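Local coordinates for uncharacterized protein UL16 (Human herpesvirus 5 strain ad169, PDB 2WY3) that helps the virus escape natural killer cells by sequestering ligands of the host KLRK1 receptor inside the cell and blocking their recognition, at residues B[28-31]-B[32-35]. Numbering follows the deposited sequence.
Sequences WTLH and GMCI
Leu-30 packs back onto Met-33 across the tight connection by which the chain passes from one sheet of this immunoglobulin-like beta sandwich to the other. Strand 27-31, the outermost strand of the first sheet within this chain, runs parallel to strand 121-131. The strand from 34 to 41 belongs to the second sheet and carries Cys-38, whose disulfide to Cys-114 ties the two sheets together. Gly-32 makes the bend in a left-handed backbone conformation, and the halves before and after it run 134° apart. No hydrogen bond joins the two arms, so this is not a hairpin pairing. Instead, Leu-30 lies on the inner side of the bend, against Met-33 and Ile-35 O. The backbone points its CB toward the returning chain, 3.3 Å from Met-33 O. With CG set opposite the carbonyl carbon (chi1 -79°), the CD1 branch rests 3.9 Å from Met-33 CG. Met-33 O is buried without a polar partner, covered here by leucine carbons. The Met-33 chain is extended as far as SD and then bends at its methyl end, leading away from Leu-30. Further back, the Trp-28 indole has its CG placed between backbone N and carbonyl carbon (chi1 59°). On strand 121-131, Trp-28 touches Leu-128 and hydrogen-bonds Glu-126 through NE1, while His-31 turns its imidazole outward and touches Arg-131. Ile-35 O hydrogen-bonds a side chain of another protein chain. The same oxygen is met by Leu-30 CD1 at 3.8 Å and, obliquely to the indole, by Trp-28 CZ2 at 4.2 Å.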
loop_
_atom_site.group_PDB
_atom_site.type_symbol
_atom_site.label_atom_id
_atom_site.label_comp_id
_atom_site.label_asym_id
_atom_site.label_seq_id
_atom_site.Cartn_x
_atom_site.Cartn_y
_atom_site.Cartn_z
ATOM N N TRP B 28 16.714 2.523 5.052
ATOM C CA TRP B 28 17.029 1.580 3.985
ATOM C C TRP B 28 17.174 2.298 2.662
ATOM O O TRP B 28 16.957 3.513 2.590
ATOM C CB TRP B 28 15.969 0.483 3.903
ATOM C CG TRP B 28 14.592 0.983 3.642
ATOM C CD1 TRP B 28 13.893 1.906 4.375
ATOM C CD2 TRP B 28 13.731 0.577 2.582
ATOM N NE1 TRP B 28 12.646 2.099 3.826
ATOM C CE2 TRP B 28 12.521 1.290 2.726
ATOM C CE3 TRP B 28 13.857 -0.332 1.531
ATOM C CZ2 TRP B 28 11.456 1.135 1.846
ATOM C CZ3 TRP B 28 12.794 -0.488 0.661
ATOM C CH2 TRP B 28 11.610 0.241 0.824
ATOM N N THR B 29 17.589 1.553 1.634
ATOM C CA THR B 29 17.936 2.127 0.329
ATOM C C THR B 29 17.228 1.316 -0.753
ATOM O O THR B 29 17.169 0.078 -0.667
ATOM C CB THR B 29 19.477 2.069 0.067
ATOM O OG1 THR B 29 20.174 2.821 1.064
ATOM C CG2 THR B 29 19.832 2.626 -1.319
ATOM N N LEU B 30 16.658 2.009 -1.740
ATOM C CA LEU B 30 16.105 1.355 -2.930
ATOM C C LEU B 30 16.878 1.814 -4.153
ATOM O O LEU B 30 17.188 2.991 -4.270
ATOM C CB LEU B 30 14.642 1.758 -3.135
ATOM C CG LEU B 30 13.663 1.023 -2.232
ATOM C CD1 LEU B 30 12.276 1.646 -2.346
ATOM C CD2 LEU B 30 13.635 -0.457 -2.629
ATOM N N HIS B 31 17.150 0.891 -5.073
ATOM C CA HIS B 31 17.771 1.226 -6.345
ATOM C C HIS B 31 16.756 1.050 -7.462
ATOM O O HIS B 31 16.283 -0.061 -7.691
ATOM C CB HIS B 31 18.979 0.320 -6.605
ATOM C CG HIS B 31 20.110 0.539 -5.654
ATOM N ND1 HIS B 31 21.119 1.447 -5.894
ATOM C CD2 HIS B 31 20.389 -0.025 -4.457
ATOM C CE1 HIS B 31 21.974 1.429 -4.887
ATOM N NE2 HIS B 31 21.555 0.543 -4.003
ATOM N N GLY B 32 16.406 2.140 -8.139
ATOM C CA GLY B 32 15.525 2.068 -9.298
ATOM C C GLY B 32 14.053 2.182 -8.936
ATOM O O GLY B 32 13.178 2.041 -9.786
ATOM N N MET B 33 13.777 2.428 -7.664
ATOM C CA MET B 33 12.396 2.546 -7.200
ATOM C C MET B 33 12.299 3.637 -6.135
ATOM O O MET B 33 13.195 3.783 -5.294
ATOM C CB MET B 33 11.885 1.191 -6.656
ATOM C CG MET B 33 10.578 1.266 -5.849
ATOM S SD MET B 33 9.914 -0.366 -5.360
ATOM C CE MET B 33 9.467 -0.995 -6.952
ATOM N N CYS B 34 11.231 4.429 -6.188
ATOM C CA CYS B 34 10.977 5.403 -5.129
ATOM C C CYS B 34 9.566 5.197 -4.605
ATOM O O CYS B 34 8.620 5.820 -5.090
ATOM C CB CYS B 34 11.129 6.843 -5.622
ATOM S SG CYS B 34 10.730 8.057 -4.318
ATOM N N ILE B 35 9.435 4.292 -3.644
ATOM C CA ILE B 35 8.172 4.081 -2.950
ATOM C C ILE B 35 8.456 4.074 -1.451
ATOM O O ILE B 35 9.101 3.161 -0.932
ATOM C CB ILE B 35 7.533 2.737 -3.340
ATOM C CG1 ILE B 35 7.191 2.735 -4.833
ATOM C CG2 ILE B 35 6.278 2.471 -2.489
ATOM C CD1 ILE B 35 6.598 1.411 -5.320
#